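Local coordinates for serine protease inhibitor (Thermoanaerobacter tengcongensis, PDB 2PEF), which probably inhibits serine proteases as a member of the serpin family, and is seen here in its latent state, at residues N30-P35 / T314-D319; A43-G48 / A292-L297; L54-K59 / M283-L288; L89-S94 / L160-A165. All coordinates share one frame; numbering follows the deposited sequence. Where two conformers were deposited one is given.

Overall arrangement
The four contacts tie the helices and strands of a latent serpin to one another. Interactions 1 and 4 both reach sheet A, where strand 322-331, the inserted reactive-centre loop, lies between strands 158-169 and 310-318; their centres are 15 Å apart. Interactions 2 and 3 are closer neighbours, 10 Å between centres, and join the successive helices 35-46 and 51-62 to the loop region after helix 275-280; Phe294 CZ lies 3.7 Å from Ala286 CB. Interaction 2 also touches interaction 4, with Met44 CE 3.6 Å from Asn93 OD1. Interactions 1 and 3 stay separate, about 12 Å apart at their nearest atoms, and along the chain the loop closed by interaction 1 encloses the other three.

Interaction 1: N30-P35 / T314-D319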
loop_
_atom_site.group_PDB
_atom_site.type_symbol
_atom_site.label_atom_id
_atom_site.label_comp_id
_atom_site.label_asym_id
_atom_site.label_seq_id
_atom_site.Cartn_x
_atom_site.Cartn_y
_atom_site.Cartn_z
ATOM N N ASN A 30 -13.405 7.330 0.584
ATOM C CA ASN A 30 -11.999 7.512 0.931
ATOM C C ASN A 30 -11.160 6.384 0.353
ATOM O O ASN A 30 -11.523 5.211 0.465
ATOM C CB ASN A 30 -11.803 7.525 2.445
ATOM C CG ASN A 30 -12.520 8.668 3.132
ATOM O OD1 ASN A 30 -13.145 9.519 2.496
ATOM N ND2 ASN A 30 -12.426 8.693 4.455
ATOM N N SER A 31 -10.038 6.743 -0.257
ATOM C CA SER A 31 -9.126 5.757 -0.814
ATOM C C SER A 31 -7.895 5.589 0.069
ATOM O O SER A 31 -7.501 6.514 0.790
ATOM C CB SER A 31 -8.715 6.171 -2.228
ATOM O OG SER A 31 -9.861 6.355 -3.041
ATOM N N LEU A 32 -7.300 4.401 0.024
ATOM C CA LEU A 32 -6.049 4.138 0.734
ATOM C C LEU A 32 -5.340 2.971 0.090
ATOM O O LEU A 32 -5.910 1.890 -0.037
ATOM C CB LEU A 32 -6.299 3.815 2.205
ATOM C CG LEU A 32 -5.068 3.468 3.052
ATOM C CD1 LEU A 32 -4.156 4.680 3.272
ATOM C CD2 LEU A 32 -5.495 2.883 4.378
ATOM N N ILE A 33 -4.098 3.190 -0.320
ATOM C CA ILE A 33 -3.290 2.091 -0.830
ATOM C C ILE A 33 -1.924 2.079 -0.163
ATOM O O ILE A 33 -1.448 3.110 0.320
ATOM C CB ILE A 33 -3.145 2.098 -2.380
ATOM C CG1 ILE A 33 -2.302 3.280 -2.863
ATOM C CG2 ILE A 33 -4.526 2.052 -3.066
ATOM C CD1 ILE A 33 -1.624 3.022 -4.195
ATOM N N SER A 34 -1.326 0.894 -0.108
ATOM C CA SER A 34 0.076 0.749 0.245
ATOM C C SER A 34 0.851 0.316 -0.984
ATOM O O SER A 34 0.779 -0.853 -1.386
ATOM C CB SER A 34 0.270 -0.277 1.359
ATOM O OG SER A 34 1.642 -0.512 1.585
ATOM N N PRO A 35 1.585 1.257 -1.599
ATOM C CA PRO A 35 2.412 0.912 -2.751
ATOM C C PRO A 35 3.447 -0.153 -2.397
ATOM O O PRO A 35 3.721 -1.027 -3.215
ATOM C CB PRO A 35 3.081 2.239 -3.109
ATOM C CG PRO A 35 2.178 3.283 -2.553
ATOM C CD PRO A 35 1.659 2.697 -1.285
ATOM N N THR A 314 -6.953 -2.370 2.503
ATOM C CA THR A 314 -6.234 -1.511 3.432
ATOM C C THR A 314 -7.125 -1.039 4.569
ATOM O O THR A 314 -8.351 -1.074 4.471
ATOM C CB THR A 314 -5.658 -0.275 2.735
ATOM O OG1 THR A 314 -6.720 0.419 2.070
ATOM C CG2 THR A 314 -4.586 -0.668 1.720
ATOM N N PHE A 315 -6.480 -0.589 5.640
ATOM C CA PHE A 315 -7.148 -0.059 6.817
ATOM C C PHE A 315 -6.252 1.014 7.423
ATOM O O PHE A 315 -5.028 0.884 7.404
ATOM C CB PHE A 315 -7.379 -1.176 7.844
ATOM C CG PHE A 315 -7.761 -0.678 9.209
ATOM C CD1 PHE A 315 -9.098 -0.477 9.547
ATOM C CD2 PHE A 315 -6.782 -0.401 10.161
ATOM C CE1 PHE A 315 -9.450 -0.008 10.809
ATOM C CE2 PHE A 315 -7.126 0.066 11.429
ATOM C CZ PHE A 315 -8.462 0.264 11.752
ATOM N N ILE A 316 -6.872 2.073 7.940
ATOM C CA ILE A 316 -6.150 3.110 8.677
ATOM C C ILE A 316 -6.993 3.643 9.832
ATOM O O ILE A 316 -8.221 3.751 9.725
ATOM C CB ILE A 316 -5.698 4.290 7.765
ATOM C CG1 ILE A 316 -4.781 5.249 8.540
ATOM C CG2 ILE A 316 -6.914 5.021 7.163
ATOM C CD1 ILE A 316 -3.877 6.089 7.675
ATOM N N SER A 317 -6.326 3.967 10.934
ATOM C CA SER A 317 -6.957 4.681 12.028
ATOM C C SER A 317 -5.967 5.723 12.532
ATOM O O SER A 317 -4.860 5.383 12.945
ATOM C CB SER A 317 -7.371 3.730 13.154
ATOM O OG SER A 317 -8.081 4.418 14.171
ATOM N N VAL A 318 -6.371 6.985 12.466
ATOM C CA VAL A 318 -5.580 8.109 12.964
ATOM C C VAL A 318 -6.281 8.685 14.193
ATOM O O VAL A 318 -7.457 9.035 14.134
ATOM C CB VAL A 318 -5.420 9.205 11.881
ATOM C CG1 VAL A 318 -4.846 10.491 12.466
ATOM C CG2 VAL A 318 -4.543 8.702 10.735
ATOM N N ASP A 319 -5.560 8.772 15.307
ATOM C CA ASP A 319 -6.131 9.332 16.527
ATOM C C ASP A 319 -5.135 10.186 17.306
ATOM O O ASP A 319 -4.110 10.610 16.763
ATOM C CB ASP A 319 -6.742 8.230 17.414
ATOM C CG ASP A 319 -5.714 7.210 17.903
ATOM O OD1 ASP A 319 -4.485 7.458 17.836
ATOM O OD2 ASP A 319 -6.151 6.139 18.363
#
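Thr314 and Leu32 are brought together by their first torsions. With chi1 at 56° the hydroxyl of Thr314 sits between its own backbone N and carbonyl carbon, facing residues 30-35, while CG of Leu32 is anti to the backbone N (178°) and carries the isobutyl group out over Thr314. From there Thr314 OG1 donates to Leu32 O, 2.7 Å away. It comes in above the carbonyl plane, 49° out of it. The same hydroxyl oxygen packs 3.4 Å from Leu32 CB, and Leu32 CD2 rests 3.6 Å from Thr314 CB, the two side chains crossing obliquely. Strand 32-33 belongs to sheet B of the serpin fold, pairing with strand 362-372, whereas strand 310-318 is part of sheet A, so this contact bridges the two sheets just where helix 35-46 begins, in what is known in serpins as the shutter region. An alanine at Thr314 would probably leave Leu32 O without this donor and open a gap beside Ile33, whose CA lies 4.0 Å from Thr314 CG2. Farther along the strand, Leu32 CD2 meets Ile316 CB at 3.7 Å, adding an apolar contact. Ser34 stands at the N-cap of the helix, its OG bonded to Ser37 N and to Ile364 O, and its backbone O receives a weak bond from His312 NE2.

Interaction 2: A43-G48 / A292-L297; sequences AMTANG and ADFSKL
The residues following helix 35-46 meet the loop that leads to strand 298-300, a loop that carries an Asx turn at Asp293; Gly48 lies against Phe294, Lys296 and Leu297. Gly48 O points into the loop and takes two weak hydrogen bonds from consecutive amides, Lys296 N at 3.1 Å and Leu297 N at 3.3 Å, both well bent; the CA of Phe294 adds a C-H...O contact to the same oxygen. The backbones come very near here, the CA atoms of Gly48 and Leu297 being 4.0 Å apart. A CB built on Gly48 would fall 2.3 Å from Leu297 CD2, so the close fit depends on the missing side chain. Phe294, its CG anti to the carbonyl carbon (chi1 -74°), reaches toward the helix edge-on: Gly48 C and Thr45 O lie at the rim of the ring near its plane, and Thr45 CG2 packs 3.8 Å from Phe294 CE2. Helix 51-62 also touches this ring, through Thr53 and Met57. An alanine at Phe294 would probably open a gap beside Thr45 and Gly48 and leave the Met57 side chain less well packed. Asp293 OD1 accepts from Ser295 OG at 2.7 Å, on the syn lone pair, while Asp293 OD2 binds Asn51 ND2 and so ties the loop to the start of helix 51-62. The bond from Ser295 N to Asp293 OD1, 3.2 Å long, closes an Asx turn, here fitted against the junction between helices 35-46 and 51-62 of the serpin fold.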
loop_
_atom_site.group_PDB
_atom_site.type_symbol
_atom_site.label_atom_id
_atom_site.label_comp_id
_atom_site.label_asym_id
_atom_site.label_seq_id
_atom_site.Cartn_x
_atom_site.Cartn_y
_atom_site.Cartn_z
ATOM N N ALA A 43 6.280 -8.202 -7.065
ATOM C CA ALA A 43 7.683 -8.551 -7.289
ATOM C C ALA A 43 7.915 -10.046 -7.068
ATOM O O ALA A 43 8.632 -10.693 -7.849
ATOM C CB ALA A 43 8.589 -7.717 -6.405
ATOM N N MET A 44 7.297 -10.597 -6.021
ATOM C CA MET A 44 7.322 -12.047 -5.789
ATOM C C MET A 44 6.775 -12.778 -7.008
ATOM O O MET A 44 7.394 -13.717 -7.509
ATOM C CB MET A 44 6.494 -12.434 -4.558
ATOM C CG MET A 44 7.180 -12.195 -3.220
ATOM S SD MET A 44 6.404 -13.111 -1.877
ATOM C CE MET A 44 4.812 -12.305 -1.737
ATOM N N THR A 45 5.620 -12.318 -7.485
ATOM C CA THR A 45 4.934 -12.923 -8.616
ATOM C C THR A 45 5.797 -12.882 -9.880
ATOM O O THR A 45 5.824 -13.845 -10.643
ATOM C CB THR A 45 3.569 -12.236 -8.878
ATOM O OG1 THR A 45 2.800 -12.216 -7.669
ATOM C CG2 THR A 45 2.778 -12.970 -9.952
ATOM N N ALA A 46 6.515 -11.775 -10.076
ATOM C CA ALA A 46 7.345 -11.578 -11.265
ATOM C C ALA A 46 8.488 -12.588 -11.377
ATOM O O ALA A 46 8.956 -12.882 -12.481
ATOM C CB ALA A 46 7.885 -10.148 -11.313
ATOM N N ASN A 47 8.924 -13.119 -10.236
ATOM C CA ASN A 47 9.986 -14.127 -10.201
ATOM C C ASN A 47 9.561 -15.482 -10.750
ATOM O O ASN A 47 10.392 -16.376 -10.928
ATOM C CB ASN A 47 10.542 -14.268 -8.784
ATOM C CG ASN A 47 11.595 -13.227 -8.477
ATOM O OD1 ASN A 47 12.751 -13.365 -8.880
ATOM N ND2 ASN A 47 11.201 -12.174 -7.775
ATOM N N GLY A 48 8.266 -15.625 -11.012
ATOM C CA GLY A 48 7.734 -16.825 -11.647
ATOM C C GLY A 48 7.469 -16.618 -13.124
ATOM O O GLY A 48 7.125 -17.562 -13.833
ATOM N N ALA A 292 -0.115 -15.558 -20.929
ATOM C CA ALA A 292 0.676 -15.545 -19.693
ATOM C C ALA A 292 1.739 -16.630 -19.650
ATOM O O ALA A 292 1.485 -17.783 -20.001
ATOM C CB ALA A 292 -0.221 -15.643 -18.468
ATOM N N ASP A 293 2.932 -16.238 -19.217
ATOM C CA ASP A 293 4.047 -17.157 -19.055
ATOM C C ASP A 293 4.547 -17.097 -17.620
ATOM O O ASP A 293 5.358 -16.240 -17.265
ATOM C CB ASP A 293 5.176 -16.817 -20.036
ATOM C CG ASP A 293 6.267 -17.879 -20.072
ATOM O OD1 ASP A 293 6.454 -18.605 -19.068
ATOM O OD2 ASP A 293 6.948 -17.981 -21.112
ATOM N N PHE A 294 4.040 -18.006 -16.796
ATOM C CA PHE A 294 4.522 -18.151 -15.432
ATOM C C PHE A 294 5.178 -19.514 -15.224
ATOM O O PHE A 294 5.017 -20.145 -14.178
ATOM C CB PHE A 294 3.390 -17.903 -14.430
ATOM C CG PHE A 294 3.017 -16.454 -14.292
ATOM C CD1 PHE A 294 1.869 -15.959 -14.899
ATOM C CD2 PHE A 294 3.825 -15.578 -13.568
ATOM C CE1 PHE A 294 1.520 -14.620 -14.782
ATOM C CE2 PHE A 294 3.490 -14.234 -13.451
ATOM C CZ PHE A 294 2.335 -13.754 -14.057
ATOM N N SER A 295 5.945 -19.940 -16.225
ATOM C CA SER A 295 6.591 -21.254 -16.222
ATOM C C SER A 295 7.660 -21.401 -15.138
ATOM O O SER A 295 7.950 -22.519 -14.695
ATOM C CB SER A 295 7.186 -21.556 -17.602
ATOM O OG SER A 295 8.059 -20.522 -18.023
ATOM N N LYS A 296 8.234 -20.277 -14.712
ATOM C CA LYS A 296 9.259 -20.269 -13.664
ATOM C C LYS A 296 8.696 -20.474 -12.249
ATOM O O LYS A 296 9.453 -20.770 -11.324
ATOM C CB LYS A 296 10.117 -18.998 -13.741
ATOM C CG LYS A 296 11.061 -18.960 -14.945
ATOM C CD LYS A 296 11.893 -17.681 -14.983
ATOM C CE LYS A 296 12.841 -17.684 -16.176
ATOM N NZ LYS A 296 13.441 -16.341 -16.444
ATOM N N LEU A 297 7.380 -20.320 -12.087
ATOM C CA LEU A 297 6.709 -20.617 -10.807
ATOM C C LEU A 297 6.775 -22.099 -10.459
ATOM O O LEU A 297 6.927 -22.466 -9.293
ATOM C CB LEU A 297 5.228 -20.223 -10.852
ATOM C CG LEU A 297 4.746 -18.781 -10.734
ATOM C CD1 LEU A 297 3.246 -18.738 -10.959
ATOM C CD2 LEU A 297 5.072 -18.205 -9.381
#

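Interaction 3: L54-K59 / M283-L288; sequences LAQMEK and MTDAFL
The NE2 end of the Gln56 amide sits over the face of the Asp285 carboxylate, the two planes 72° apart, and from above that face Gln56 NE2 gives a weak hydrogen bond to Asp285 OD1 at 3.2 Å. At the carbonyl end of the same amide, Asp285 N lies in the plane and bonds to a lone pair of Gln56 OE1 at 2.9 Å. Thr284 N approaches that oxygen from above the plane, 42° out of it, at 3.2 Å. A water donates to Gln56 OE1 and accepts from Ala286 N, both at 2.9 Å, so this one oxygen serves three successive backbone amides, the last through the water. The Phe287 ring, farther along the loop, has Met283 O in plane at its edge. Several donors holding OE1, together with the bond at NE2, should fix which way round the amide sits. To reach this position the Gln56 chain runs out extended beyond CG. On the flank, two methionines pack obliquely: Met57 CE touches Met283 CE at 3.7 Å, and Met283 SD lies 3.8 Å from Met57 CG. Helix 35-46 borders the same apolar patch, Thr45 and Ala46 against Met57 and Leu42 against Met283. A helix side chain meeting the amides at the start of a 3-10 turn thus joins helix 51-62 to the segment after helix 275-280 in the serpin fold.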
loop_
_atom_site.group_PDB
_atom_site.type_symbol
_atom_site.label_atom_id
_atom_site.label_comp_id
_atom_site.label_asym_id
_atom_site.label_seq_id
_atom_site.Cartn_x
_atom_site.Cartn_y
_atom_site.Cartn_z
ATOM N N LEU A 54 7.289 -11.462 -18.042
ATOM C CA LEU A 54 8.307 -10.951 -17.128
ATOM C C LEU A 54 8.754 -9.539 -17.495
ATOM O O LEU A 54 8.850 -8.675 -16.626
ATOM C CB LEU A 54 9.513 -11.894 -17.081
ATOM C CG LEU A 54 10.754 -11.447 -16.302
ATOM C CD1 LEU A 54 10.467 -11.281 -14.803
ATOM C CD2 LEU A 54 11.887 -12.435 -16.533
ATOM N N ALA A 55 9.014 -9.310 -18.782
ATOM C CA ALA A 55 9.479 -8.004 -19.264
ATOM C C ALA A 55 8.465 -6.900 -18.970
ATOM O O ALA A 55 8.841 -5.795 -18.563
ATOM C CB ALA A 55 9.788 -8.069 -20.752
ATOM N N GLN A 56 7.184 -7.214 -19.153
ATOM C CA GLN A 56 6.100 -6.285 -18.843
ATOM C C GLN A 56 6.002 -5.989 -17.344
ATOM O O GLN A 56 5.814 -4.837 -16.948
ATOM C CB GLN A 56 4.767 -6.826 -19.359
ATOM C CG GLN A 56 4.625 -6.801 -20.869
ATOM C CD GLN A 56 3.396 -7.546 -21.356
ATOM O OE1 GLN A 56 2.530 -7.930 -20.566
ATOM N NE2 GLN A 56 3.314 -7.754 -22.664
ATOM N N MET A 57 6.128 -7.028 -16.519
ATOM C CA MET A 57 6.073 -6.863 -15.065
ATOM C C MET A 57 7.267 -6.071 -14.534
ATOM O O MET A 57 7.091 -5.160 -13.725
ATOM C CB MET A 57 5.962 -8.215 -14.354
ATOM C CG MET A 57 4.604 -8.883 -14.501
ATOM S SD MET A 57 4.421 -10.331 -13.448
ATOM C CE MET A 57 3.994 -9.548 -11.898
ATOM N N GLU A 58 8.471 -6.414 -15.000
ATOM C CA GLU A 58 9.691 -5.678 -14.645
ATOM C C GLU A 58 9.542 -4.184 -14.929
ATOM O O GLU A 58 9.888 -3.342 -14.094
ATOM C CB GLU A 58 10.899 -6.225 -15.416
ATOM C CG GLU A 58 11.412 -7.575 -14.929
ATOM C CD GLU A 58 12.596 -8.089 -15.738
ATOM O OE1 GLU A 58 13.537 -8.628 -15.120
ATOM O OE2 GLU A 58 12.587 -7.966 -16.986
ATOM N N LYS A 59 9.029 -3.869 -16.117
ATOM C CA LYS A 59 8.832 -2.488 -16.551
ATOM C C LYS A 59 7.755 -1.761 -15.744
ATOM O O LYS A 59 7.911 -0.585 -15.419
ATOM C CB LYS A 59 8.492 -2.440 -18.043
ATOM C CG LYS A 59 8.493 -1.043 -18.631
ATOM N N MET A 283 1.423 -4.144 -17.840
ATOM C CA MET A 283 1.305 -5.536 -17.406
ATOM C C MET A 283 -0.018 -6.135 -17.894
ATOM O O MET A 283 -1.039 -6.072 -17.206
ATOM C CB MET A 283 1.429 -5.618 -15.881
ATOM C CG MET A 283 1.382 -7.017 -15.307
ATOM S SD MET A 283 1.444 -6.963 -13.509
ATOM C CE MET A 283 0.611 -8.498 -13.116
ATOM N N THR A 284 0.015 -6.711 -19.094
ATOM C CA THR A 284 -1.191 -7.233 -19.747
ATOM C C THR A 284 -1.159 -8.752 -19.936
ATOM O O THR A 284 -2.139 -9.435 -19.626
ATOM C CB THR A 284 -1.441 -6.543 -21.108
ATOM O OG1 THR A 284 -0.298 -6.718 -21.952
ATOM C CG2 THR A 284 -1.709 -5.047 -20.915
ATOM N N ASP A 285 -0.034 -9.271 -20.431
ATOM C CA ASP A 285 0.135 -10.705 -20.692
ATOM C C ASP A 285 -0.164 -11.570 -19.474
ATOM O O ASP A 285 -0.755 -12.634 -19.606
ATOM C CB ASP A 285 1.548 -11.014 -21.192
ATOM C CG ASP A 285 1.724 -10.733 -22.672
ATOM O OD1 ASP A 285 0.963 -9.913 -23.232
ATOM O OD2 ASP A 285 2.638 -11.333 -23.276
ATOM N N ALA A 286 0.241 -11.101 -18.293
ATOM C CA ALA A 286 0.062 -11.849 -17.045
ATOM C C ALA A 286 -1.398 -12.213 -16.771
ATOM O O ALA A 286 -1.685 -13.229 -16.131
ATOM C CB ALA A 286 0.633 -11.062 -15.877
ATOM N N PHE A 287 -2.311 -11.374 -17.256
ATOM C CA PHE A 287 -3.745 -11.562 -17.031
ATOM C C PHE A 287 -4.430 -12.385 -18.124
ATOM O O PHE A 287 -5.616 -12.704 -18.009
ATOM C CB PHE A 287 -4.441 -10.202 -16.872
ATOM C CG PHE A 287 -3.928 -9.388 -15.716
ATOM C CD1 PHE A 287 -3.030 -8.345 -15.927
ATOM C CD2 PHE A 287 -4.337 -9.667 -14.411
ATOM C CE1 PHE A 287 -2.551 -7.591 -14.859
ATOM C CE2 PHE A 287 -3.866 -8.918 -13.336
ATOM C CZ PHE A 287 -2.971 -7.879 -13.557
ATOM N N LEU A 288 -3.686 -12.732 -19.174
ATOM C CA LEU A 288 -4.244 -13.456 -20.320
ATOM C C LEU A 288 -3.926 -14.949 -20.237
ATOM O O LEU A 288 -2.755 -15.326 -20.240
ATOM C CB LEU A 288 -3.705 -12.881 -21.637
ATOM C CG LEU A 288 -3.828 -11.379 -21.925
ATOM C CD1 LEU A 288 -3.103 -11.022 -23.218
ATOM C CD2 LEU A 288 -5.280 -10.924 -21.979
HETATM O O HOH W 1 2.561 -9.307 -17.978
#

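Interaction 4: L89-S94 / L160-A165; sequences LTIANS and LINAVA
Asn93 and Asn162 face each other across a non-hydrogen-bonded pair, their side-chain amides on the same side of the sheet with planes 40° apart. Asn162 ND2 donates to Asn93 OD1 at 2.8 Å in a nearly straight bond (171°). The acceptor lies in the amide plane of Asn162, yet the donor stands above the carbonyl plane of Asn93. Asn162 reaches there because its CG is anti to the backbone N (chi1 166°). Both amides have further partners: Asn162 OD1 is hydrogen-bonded to Ser37 OG and Asn93 ND2 to Tyr116 O, which should hold each in one rotation. Beside them, Ile91 CG2 covers Asn162 ND2 at 3.5 Å. Ile91 and Val164 lie side by side pointing the same way, CG1 of Ile91 being 4.2 Å from CG2 of Val164, while Leu89 CD1 crosses to Val164 CG1 at 3.6 Å. On the opposite face Ala92 and Ala163 set their CB atoms 4.5 Å apart, Ala92 lying against helix 127-140, whose Trp136 touches Ala92, Ser94 and Ile161. The backbones run antiparallel, closed by paired bonds such as Ala163 N to Ala92 O at 2.7 Å. These are adjacent strands of serpin sheet A, with strand 322-331, the inserted reactive-centre loop, hydrogen-bonded to the far side of strand 158-169; Asn162 with Ser37 marks the shutter, against helix 35-46 on the face bearing both asparagines.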
loop_
_atom_site.group_PDB
_atom_site.type_symbol
_atom_site.label_atom_id
_atom_site.label_comp_id
_atom_site.label_asym_id
_atom_site.label_seq_id
_atom_site.Cartn_x
_atom_site.Cartn_y
_atom_site.Cartn_z
ATOM N N LEU A 89 6.783 -1.124 12.096
ATOM C CA LEU A 89 6.419 -1.493 10.737
ATOM C C LEU A 89 6.913 -2.909 10.471
ATOM O O LEU A 89 8.119 -3.170 10.491
ATOM C CB LEU A 89 6.982 -0.494 9.710
ATOM C CG LEU A 89 6.597 -0.689 8.236
ATOM C CD1 LEU A 89 5.094 -0.586 8.010
ATOM C CD2 LEU A 89 7.309 0.308 7.348
ATOM N N THR A 90 5.974 -3.829 10.264
ATOM C CA THR A 90 6.323 -5.217 9.967
ATOM C C THR A 90 5.750 -5.635 8.620
ATOM O O THR A 90 4.668 -5.187 8.227
ATOM C CB THR A 90 5.866 -6.207 11.067
ATOM O OG1 THR A 90 4.467 -6.039 11.321
ATOM C CG2 THR A 90 6.650 -5.988 12.367
ATOM N N ILE A 91 6.498 -6.482 7.915
ATOM C CA ILE A 91 6.120 -6.951 6.585
ATOM C C ILE A 91 6.112 -8.479 6.573
ATOM O O ILE A 91 6.995 -9.113 7.150
ATOM C CB ILE A 91 7.095 -6.417 5.499
ATOM C CG1 ILE A 91 7.062 -4.884 5.462
ATOM C CG2 ILE A 91 6.765 -7.004 4.124
ATOM C CD1 ILE A 91 8.243 -4.241 4.753
ATOM N N ALA A 92 5.109 -9.060 5.919
ATOM C CA ALA A 92 4.985 -10.510 5.846
ATOM C C ALA A 92 4.594 -10.940 4.447
ATOM O O ALA A 92 3.722 -10.341 3.813
ATOM C CB ALA A 92 3.976 -11.020 6.863
ATOM N N ASN A 93 5.266 -11.977 3.968
ATOM C CA ASN A 93 4.993 -12.526 2.654
ATOM C C ASN A 93 4.697 -14.007 2.770
ATOM O O ASN A 93 5.285 -14.694 3.606
ATOM C CB ASN A 93 6.182 -12.293 1.730
ATOM C CG ASN A 93 6.436 -10.821 1.479
ATOM O OD1 ASN A 93 5.572 -10.115 0.963
ATOM N ND2 ASN A 93 7.611 -10.348 1.865
ATOM N N SER A 94 3.777 -14.490 1.941
ATOM C CA SER A 94 3.490 -15.916 1.883
ATOM C C SER A 94 3.084 -16.382 0.494
ATOM O O SER A 94 2.591 -15.601 -0.323
ATOM C CB SER A 94 2.424 -16.311 2.917
ATOM O OG SER A 94 1.207 -15.636 2.686
ATOM N N LEU A 160 -0.295 -15.752 -3.900
ATOM C CA LEU A 160 0.822 -15.009 -3.334
ATOM C C LEU A 160 0.223 -13.844 -2.560
ATOM O O LEU A 160 -0.657 -13.145 -3.062
ATOM C CB LEU A 160 1.771 -14.508 -4.429
ATOM C CG LEU A 160 2.357 -15.563 -5.379
ATOM C CD1 LEU A 160 1.434 -15.819 -6.581
ATOM C CD2 LEU A 160 3.733 -15.146 -5.864
ATOM N N ILE A 161 0.686 -13.651 -1.331
ATOM C CA ILE A 161 0.097 -12.650 -0.446
ATOM C C ILE A 161 1.177 -11.869 0.282
ATOM O O ILE A 161 2.120 -12.452 0.820
ATOM C CB ILE A 161 -0.869 -13.283 0.604
ATOM C CG1 ILE A 161 -1.948 -14.131 -0.083
ATOM C CG2 ILE A 161 -1.520 -12.189 1.463
ATOM C CD1 ILE A 161 -2.751 -15.013 0.852
ATOM N N ASN A 162 1.035 -10.547 0.286
ATOM C CA ASN A 162 1.825 -9.699 1.166
ATOM C C ASN A 162 0.945 -9.002 2.198
ATOM O O ASN A 162 -0.191 -8.641 1.902
ATOM C CB ASN A 162 2.587 -8.653 0.359
ATOM C CG ASN A 162 3.152 -7.552 1.231
ATOM O OD1 ASN A 162 2.472 -6.570 1.515
ATOM N ND2 ASN A 162 4.391 -7.722 1.681
ATOM N N ALA A 163 1.487 -8.812 3.397
ATOM C CA ALA A 163 0.865 -7.979 4.422
ATOM C C ALA A 163 1.856 -6.969 4.992
ATOM O O ALA A 163 3.031 -7.280 5.196
ATOM C CB ALA A 163 0.276 -8.836 5.536
ATOM N N VAL A 164 1.368 -5.752 5.221
ATOM C CA VAL A 164 2.137 -4.689 5.866
ATOM C C VAL A 164 1.341 -4.192 7.070
ATOM O O VAL A 164 0.135 -3.948 6.956
ATOM C CB VAL A 164 2.418 -3.515 4.886
ATOM C CG1 VAL A 164 3.023 -2.310 5.620
ATOM C CG2 VAL A 164 3.334 -3.955 3.775
ATOM N N ALA A 165 2.005 -4.064 8.224
ATOM C CA ALA A 165 1.362 -3.540 9.431
ATOM C C ALA A 165 2.163 -2.373 10.001
ATOM O O ALA A 165 3.346 -2.520 10.295
ATOM C CB ALA A 165 1.206 -4.640 10.475
#